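Long-range contact in epidermin leader peptide processing serine protease EpiP (Staphylococcus aureus subsp. aureus, PDB 3QFH), which is a subtilisin-like serine endopeptidase that probably cleaves the leader peptide from the precursor of the lantibiotic epidermin: residues 106-118 and 430-442. Residues are numbered along the deposited sequence; the frame is centred on the assembly and turned at random.
Sequences NKITNNGASYDDL and HGELDVYKALNVA. With SO4 (sulfate ion), chain M.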
ATOM      1  N   ASN A 106       2.864  -6.747  20.441  1.00 27.23           N
ATOM      2  CA  ASN A 106       2.356  -6.840  21.799  1.00 29.05           C
ATOM      3  C   ASN A 106       1.491  -5.644  22.185  1.00 30.17           C
ATOM      4  O   ASN A 106       0.461  -5.802  22.842  1.00 30.34           O
ATOM      5  CB  ASN A 106       3.486  -7.022  22.823  1.00 28.87           C
ATOM      6  CG  ASN A 106       3.944  -8.457  22.903  1.00 31.44           C
ATOM      7  OD1 ASN A 106       3.579  -9.157  23.834  1.00 34.79           O
ATOM      8  ND2 ASN A 106       4.652  -8.933  21.880  1.00 28.63           N
ATOM      9  N   LYS A 107       1.912  -4.462  21.749  1.00 31.16           N
ATOM     10  CA  LYS A 107       1.230  -3.221  22.060  1.00 31.35           C
ATOM     11  C   LYS A 107      -0.231  -3.228  21.578  1.00 30.66           C
ATOM     12  O   LYS A 107      -1.125  -2.799  22.286  1.00 29.55           O
ATOM     13  CB  LYS A 107       1.977  -2.054  21.395  1.00 31.69           C
ATOM     14  CG  LYS A 107       1.564  -0.692  21.850  1.00 35.89           C
ATOM     15  CD  LYS A 107       1.960  -0.478  23.306  1.00 41.30           C
ATOM     16  CE  LYS A 107       1.496   0.873  23.841  1.00 45.13           C
ATOM     17  NZ  LYS A 107       0.018   0.930  24.057  1.00 45.99           N
ATOM     18  N   ILE A 108      -0.456  -3.744  20.386  1.00 29.93           N
ATOM     19  CA  ILE A 108      -1.788  -3.715  19.796  1.00 29.41           C
ATOM     20  C   ILE A 108      -2.667  -4.924  20.112  1.00 29.71           C
ATOM     21  O   ILE A 108      -3.843  -4.908  19.786  1.00 31.36           O
ATOM     22  CB  ILE A 108      -1.703  -3.481  18.270  1.00 28.58           C
ATOM     23  CG1 ILE A 108      -1.168  -4.714  17.526  1.00 28.02           C
ATOM     24  CG2 ILE A 108      -0.848  -2.251  17.985  1.00 26.82           C
ATOM     25  CD1 ILE A 108      -1.103  -4.563  16.005  1.00 24.33           C
ATOM     26  N   THR A 109      -2.115  -5.945  20.765  1.00 30.11           N
ATOM     27  CA  THR A 109      -2.857  -7.172  21.053  1.00 30.24           C
ATOM     28  C   THR A 109      -3.001  -7.452  22.546  1.00 31.80           C
ATOM     29  O   THR A 109      -3.320  -8.575  22.928  1.00 32.07           O
ATOM     30  CB  THR A 109      -2.138  -8.393  20.436  1.00 30.23           C
ATOM     31  OG1 THR A 109      -0.835  -8.536  21.024  1.00 29.18           O
ATOM     32  CG2 THR A 109      -2.004  -8.250  18.926  1.00 27.33           C
ATOM     33  N   ASN A 110      -2.793  -6.449  23.395  1.00 33.00           N
ATOM     34  CA  ASN A 110      -2.798  -6.687  24.843  1.00 33.95           C
ATOM     35  C   ASN A 110      -1.812  -7.801  25.195  1.00 32.37           C
ATOM     36  O   ASN A 110      -2.152  -8.752  25.889  1.00 32.09           O
ATOM     37  CB  ASN A 110      -4.207  -7.032  25.377  1.00 36.00           C
ATOM     38  CG  ASN A 110      -4.962  -5.818  25.912  1.00 40.89           C
ATOM     39  OD1 ASN A 110      -4.736  -4.675  25.505  1.00 48.83           O
ATOM     40  ND2 ASN A 110      -5.881  -6.076  26.827  1.00 47.65           N
ATOM     41  N   ASN A 111      -0.592  -7.685  24.688  1.00 31.30           N
ATOM     42  CA  ASN A 111       0.455  -8.674  24.956  1.00 31.30           C
ATOM     43  C   ASN A 111       0.108 -10.088  24.489  1.00 29.94           C
ATOM     44  O   ASN A 111       0.445 -11.079  25.140  1.00 28.58           O
ATOM     45  CB  ASN A 111       0.848  -8.649  26.437  1.00 32.33           C
ATOM     46  CG  ASN A 111       1.472  -7.310  26.849  1.00 35.30           C
ATOM     47  OD1 ASN A 111       2.160  -6.659  26.060  1.00 34.23           O
ATOM     48  ND2 ASN A 111       1.236  -6.906  28.082  1.00 38.34           N
ATOM     49  N   GLY A 112      -0.566 -10.177  23.348  1.00 29.37           N
ATOM     50  CA  GLY A 112      -0.901 -11.480  22.786  1.00 30.43           C
ATOM     51  C   GLY A 112      -2.246 -12.038  23.197  1.00 31.44           C
ATOM     52  O   GLY A 112      -2.678 -13.052  22.639  1.00 31.68           O
ATOM     53  N   ALA A 113      -2.919 -11.395  24.155  1.00 31.87           N
ATOM     54  CA  ALA A 113      -4.244 -11.871  24.591  1.00 33.83           C
ATOM     55  C   ALA A 113      -5.291 -11.858  23.472  1.00 33.31           C
ATOM     56  O   ALA A 113      -6.188 -12.680  23.480  1.00 33.60           O
ATOM     57  CB  ALA A 113      -4.754 -11.072  25.793  1.00 33.80           C
ATOM     58  N   SER A 114      -5.179 -10.946  22.506  1.00 32.63           N
ATOM     59  CA  SER A 114      -6.175 -10.899  21.445  1.00 32.83           C
ATOM     60  C   SER A 114      -6.141 -12.139  20.516  1.00 33.42           C
ATOM     61  O   SER A 114      -7.154 -12.444  19.856  1.00 32.56           O
ATOM     62  CB  SER A 114      -6.092  -9.608  20.641  1.00 32.62           C
ATOM     63  OG  SER A 114      -4.961  -9.579  19.824  1.00 34.44           O
ATOM     64  N   TYR A 115      -5.023 -12.871  20.485  1.00 31.31           N
ATOM     65  CA  TYR A 115      -4.968 -14.087  19.659  1.00 32.52           C
ATOM     66  C   TYR A 115      -5.881 -15.195  20.206  1.00 34.02           C
ATOM     67  O   TYR A 115      -6.136 -16.175  19.505  1.00 33.71           O
ATOM     68  CB  TYR A 115      -3.536 -14.614  19.475  1.00 31.80           C
ATOM     69  CG  TYR A 115      -2.657 -13.661  18.695  1.00 31.78           C
ATOM     70  CD1 TYR A 115      -2.856 -13.458  17.335  1.00 34.13           C
ATOM     71  CD2 TYR A 115      -1.645 -12.958  19.310  1.00 32.63           C
ATOM     72  CE1 TYR A 115      -2.063 -12.577  16.617  1.00 31.85           C
ATOM     73  CE2 TYR A 115      -0.851 -12.074  18.599  1.00 33.95           C
ATOM     74  CZ  TYR A 115      -1.062 -11.890  17.258  1.00 34.03           C
ATOM     75  OH  TYR A 115      -0.264 -11.010  16.556  1.00 34.08           O
ATOM     76  N   ASP A 116      -6.368 -15.064  21.439  1.00 34.11           N
ATOM     77  CA  ASP A 116      -7.314 -16.065  21.962  1.00 37.13           C
ATOM     78  C   ASP A 116      -8.763 -15.723  21.596  1.00 36.67           C
ATOM     79  O   ASP A 116      -9.661 -16.501  21.860  1.00 38.11           O
ATOM     80  CB  ASP A 116      -7.154 -16.222  23.475  1.00 38.54           C
ATOM     81  CG  ASP A 116      -5.771 -16.750  23.854  1.00 42.60           C
ATOM     82  OD1 ASP A 116      -5.330 -17.750  23.243  1.00 46.30           O
ATOM     83  OD2 ASP A 116      -5.124 -16.169  24.753  1.00 46.96           O
ATOM     84  N   ASP A 117      -8.964 -14.564  20.973  1.00 36.37           N
ATOM     85  CA  ASP A 117     -10.285 -14.087  20.563  1.00 37.27           C
ATOM     86  C   ASP A 117     -10.423 -14.042  19.033  1.00 36.12           C
ATOM     87  O   ASP A 117     -11.315 -13.381  18.517  1.00 36.04           O
ATOM     88  CB  ASP A 117     -10.494 -12.669  21.118  1.00 37.48           C
ATOM     89  CG  ASP A 117     -10.346 -12.607  22.645  1.00 41.21           C
ATOM     90  OD1 ASP A 117     -10.856 -13.520  23.314  1.00 46.43           O
ATOM     91  OD2 ASP A 117      -9.735 -11.650  23.169  1.00 42.64           O
ATOM     92  N   LEU A 118      -9.536 -14.718  18.306  1.00 34.94           N
ATOM     93  CA  LEU A 118      -9.600 -14.711  16.838  1.00 34.53           C
ATOM     94  C   LEU A 118     -10.860 -15.420  16.348  1.00 34.77           C
ATOM     95  O   LEU A 118     -11.358 -16.298  17.032  1.00 35.07           O
ATOM     96  CB  LEU A 118      -8.393 -15.413  16.226  1.00 33.98           C
ATOM     97  CG  LEU A 118      -7.026 -14.746  16.400  1.00 32.82           C
ATOM     98  CD1 LEU A 118      -5.930 -15.672  15.891  1.00 31.95           C
ATOM     99  CD2 LEU A 118      -6.985 -13.417  15.693  1.00 31.09           C
ATOM    100  N   HIS A 430      -8.249   8.598  14.298  1.00 26.13           N
ATOM    101  CA  HIS A 430      -9.070   8.059  15.404  1.00 28.28           C
ATOM    102  C   HIS A 430      -8.266   7.463  16.554  1.00 27.77           C
ATOM    103  O   HIS A 430      -8.824   7.178  17.620  1.00 30.65           O
ATOM    104  CB  HIS A 430     -10.085   7.039  14.890  1.00 27.27           C
ATOM    105  CG  HIS A 430     -11.106   7.627  13.981  1.00 27.49           C
ATOM    106  ND1 HIS A 430     -12.213   8.301  14.453  1.00 31.19           N
ATOM    107  CD2 HIS A 430     -11.209   7.629  12.629  1.00 30.70           C
ATOM    108  CE1 HIS A 430     -12.943   8.707  13.426  1.00 33.55           C
ATOM    109  NE2 HIS A 430     -12.362   8.303  12.310  1.00 30.70           N
ATOM    110  N   GLY A 431      -6.968   7.275  16.350  1.00 26.22           N
ATOM    111  CA  GLY A 431      -6.086   6.811  17.413  1.00 24.69           C
ATOM    112  C   GLY A 431      -5.222   5.655  16.987  1.00 24.86           C
ATOM    113  O   GLY A 431      -5.265   5.234  15.834  1.00 25.00           O
ATOM    114  N   GLU A 432      -4.441   5.133  17.932  1.00 26.80           N
ATOM    115  CA  GLU A 432      -3.577   3.997  17.659  1.00 27.26           C
ATOM    116  C   GLU A 432      -4.421   2.721  17.640  1.00 26.56           C
ATOM    117  O   GLU A 432      -5.300   2.525  18.471  1.00 26.50           O
ATOM    118  CB  GLU A 432      -2.464   3.887  18.711  1.00 29.31           C
ATOM    119  CG  GLU A 432      -1.352   2.911  18.331  1.00 32.41           C
ATOM    120  CD  GLU A 432      -0.256   2.818  19.382  1.00 40.81           C
ATOM    121  OE1 GLU A 432      -0.587   2.599  20.572  1.00 44.06           O
ATOM    122  OE2 GLU A 432       0.941   2.936  19.008  1.00 43.09           O
ATOM    123  N   LEU A 433      -4.142   1.875  16.666  1.00 25.43           N
ATOM    124  CA  LEU A 433      -4.791   0.572  16.499  1.00 24.94           C
ATOM    125  C   LEU A 433      -4.770  -0.268  17.799  1.00 25.24           C
ATOM    126  O   LEU A 433      -3.734  -0.350  18.455  1.00 23.16           O
ATOM    127  CB  LEU A 433      -4.023  -0.179  15.401  1.00 23.62           C
ATOM    128  CG  LEU A 433      -4.454  -1.600  15.017  1.00 24.77           C
ATOM    129  CD1 LEU A 433      -5.898  -1.646  14.530  1.00 26.38           C
ATOM    130  CD2 LEU A 433      -3.490  -2.150  13.958  1.00 21.45           C
ATOM    131  N   ASP A 434      -5.908  -0.871  18.163  1.00 25.65           N
ATOM    132  CA  ASP A 434      -5.994  -1.770  19.339  1.00 27.70           C
ATOM    133  C   ASP A 434      -6.861  -2.979  18.925  1.00 27.67           C
ATOM    134  O   ASP A 434      -8.098  -2.927  18.921  1.00 26.87           O
ATOM    135  CB  ASP A 434      -6.568  -1.062  20.570  1.00 28.80           C
ATOM    136  CG  ASP A 434      -6.510  -1.933  21.855  1.00 35.03           C
ATOM    137  OD1 ASP A 434      -6.600  -1.334  22.966  1.00 44.04           O
ATOM    138  OD2 ASP A 434      -6.369  -3.187  21.781  1.00 34.05           O
ATOM    139  N   VAL A 435      -6.174  -4.046  18.543  1.00 27.34           N
ATOM    140  CA  VAL A 435      -6.808  -5.247  18.024  1.00 27.06           C
ATOM    141  C   VAL A 435      -7.576  -5.976  19.104  1.00 28.58           C
ATOM    142  O   VAL A 435      -8.635  -6.565  18.839  1.00 27.57           O
ATOM    143  CB  VAL A 435      -5.749  -6.157  17.335  1.00 27.93           C
ATOM    144  CG1 VAL A 435      -6.345  -7.489  16.894  1.00 25.67           C
ATOM    145  CG2 VAL A 435      -5.120  -5.405  16.155  1.00 25.74           C
ATOM    146  N   TYR A 436      -7.089  -5.910  20.338  1.00 29.77           N
ATOM    147  CA  TYR A 436      -7.809  -6.565  21.430  1.00 30.51           C
ATOM    148  C   TYR A 436      -9.204  -5.951  21.571  1.00 30.51           C
ATOM    149  O   TYR A 436     -10.214  -6.679  21.671  1.00 28.21           O
ATOM    150  CB  TYR A 436      -7.033  -6.475  22.726  1.00 31.15           C
ATOM    151  CG  TYR A 436      -7.726  -7.103  23.892  1.00 32.13           C
ATOM    152  CD1 TYR A 436      -7.607  -8.467  24.137  1.00 34.04           C
ATOM    153  CD2 TYR A 436      -8.467  -6.332  24.779  1.00 36.92           C
ATOM    154  CE1 TYR A 436      -8.233  -9.058  25.220  1.00 36.34           C
ATOM    155  CE2 TYR A 436      -9.107  -6.913  25.868  1.00 40.02           C
ATOM    156  CZ  TYR A 436      -8.980  -8.276  26.083  1.00 39.18           C
ATOM    157  OH  TYR A 436      -9.597  -8.851  27.157  1.00 42.62           O
ATOM    158  N   LYS A 437      -9.263  -4.623  21.554  1.00 29.56           N
ATOM    159  CA  LYS A 437     -10.558  -3.946  21.631  1.00 31.82           C
ATOM    160  C   LYS A 437     -11.454  -4.293  20.437  1.00 29.99           C
ATOM    161  O   LYS A 437     -12.633  -4.564  20.611  1.00 29.96           O
ATOM    162  CB  LYS A 437     -10.408  -2.425  21.718  1.00 32.28           C
ATOM    163  CG  LYS A 437      -9.955  -1.899  23.082  1.00 37.15           C
ATOM    164  CD  LYS A 437     -10.027  -0.359  23.131  1.00 41.15           C
ATOM    165  CE  LYS A 437      -9.483   0.193  24.447  1.00 43.93           C
ATOM    166  NZ  LYS A 437     -10.284  -0.224  25.654  1.00 49.55           N
ATOM    167  N   ALA A 438     -10.884  -4.275  19.233  1.00 29.04           N
ATOM    168  CA  ALA A 438     -11.655  -4.543  18.001  1.00 28.75           C
ATOM    169  C   ALA A 438     -12.323  -5.928  18.013  1.00 28.77           C
ATOM    170  O   ALA A 438     -13.425  -6.093  17.486  1.00 29.64           O
ATOM    171  CB  ALA A 438     -10.760  -4.401  16.777  1.00 26.24           C
ATOM    172  N   LEU A 439     -11.666  -6.905  18.626  1.00 28.07           N
ATOM    173  CA  LEU A 439     -12.201  -8.260  18.698  1.00 30.73           C
ATOM    174  C   LEU A 439     -13.128  -8.505  19.896  1.00 31.22           C
ATOM    175  O   LEU A 439     -13.734  -9.549  19.992  1.00 30.96           O
ATOM    176  CB  LEU A 439     -11.053  -9.280  18.740  1.00 30.60           C
ATOM    177  CG  LEU A 439     -10.140  -9.258  17.509  1.00 32.87           C
ATOM    178  CD1 LEU A 439      -8.985 -10.241  17.654  1.00 33.69           C
ATOM    179  CD2 LEU A 439     -10.934  -9.554  16.262  1.00 35.32           C
ATOM    180  N   ASN A 440     -13.261  -7.544  20.796  1.00 30.91           N
ATOM    181  CA  ASN A 440     -14.092  -7.773  21.963  1.00 32.34           C
ATOM    182  C   ASN A 440     -15.280  -6.819  22.126  1.00 32.37           C
ATOM    183  O   ASN A 440     -15.710  -6.559  23.249  1.00 30.26           O
ATOM    184  CB  ASN A 440     -13.188  -7.755  23.199  1.00 33.06           C
ATOM    185  CG  ASN A 440     -12.317  -8.993  23.279  1.00 35.26           C
ATOM    186  OD1 ASN A 440     -12.819 -10.075  23.523  1.00 40.62           O
ATOM    187  ND2 ASN A 440     -11.008  -8.834  23.073  1.00 34.84           N
ATOM    188  N   VAL A 441     -15.816  -6.324  21.011  1.00 31.12           N
ATOM    189  CA  VAL A 441     -16.955  -5.391  21.068  1.00 32.06           C
ATOM    190  C   VAL A 441     -18.189  -6.057  21.677  1.00 33.31           C
ATOM    191  O   VAL A 441     -18.969  -5.403  22.356  1.00 34.54           O
ATOM    192  CB  VAL A 441     -17.306  -4.829  19.678  1.00 31.57           C
ATOM    193  CG1 VAL A 441     -18.510  -3.893  19.762  1.00 30.06           C
ATOM    194  CG2 VAL A 441     -16.087  -4.090  19.096  1.00 30.62           C
ATOM    195  N   ALA A 442     -18.353  -7.360  21.468  1.00 33.97           N
ATOM    196  CA  ALA A 442     -19.491  -8.071  22.052  1.00 35.90           C
ATOM    197  C   ALA A 442     -19.272  -8.320  23.545  1.00 37.15           C
ATOM    198  O   ALA A 442     -20.219  -8.604  24.259  1.00 37.85           O
ATOM    199  CB  ALA A 442     -19.740  -9.396  21.321  1.00 36.27           C
TER
HETATM  200  S   SO4 M 459     -13.882   9.725  17.292  1.00 53.03           S
HETATM  201  O1  SO4 M 459     -14.938   9.781  16.280  1.00 54.46           O
HETATM  202  O2  SO4 M 459     -14.034  10.775  18.289  1.00 47.68           O
HETATM  203  O3  SO4 M 459     -13.903   8.412  17.920  1.00 50.82           O
HETATM  204  O4  SO4 M 459     -12.589   9.909  16.632  1.00 60.19           O
HETATM  205  O   HOH W   1      -6.898  -2.767  25.013  1.00 46.58           O
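Y436 lies sandwiched between two amides, one from each segment. With CG anti to the backbone N (chi1 179°), its ring reaches N110, which stacks its carboxamide on one face, the planes 12° apart and ND2 3.3 Å from Y436 CD2, toward the rim; on the opposite face ND2 of N440 sits over the ring centre. That nitrogen also joins the segments by donating to D117 OD2 at 3.1 Å, from above the carboxylate plane, and its second bond, to Y436 O at 2.7 Å, steadies the amide above the ring. At the start of helix 435-439, I108 O accepts from V435 N at 2.8 Å and, weakly, from Y436 N, so a carbonyl over 300 residues away helps satisfy the first turn. I108 CD1 meets L433 CD2 at 4.0 Å and also V435 CG2. D434, the N-cap, accepts at OD2 from K437 N. The type I' turn N110-A113 presents N110 to the ring; T109 OG1 accepts from G112 N in an ST motif and is hydrogen-bonded to M105 O, helping hold the turn. The contact joins helix 103-108 to helix 435-439 at the periphery of the subtilase fold, with I108 and L433 touching helix 382-400 and strand 338-341.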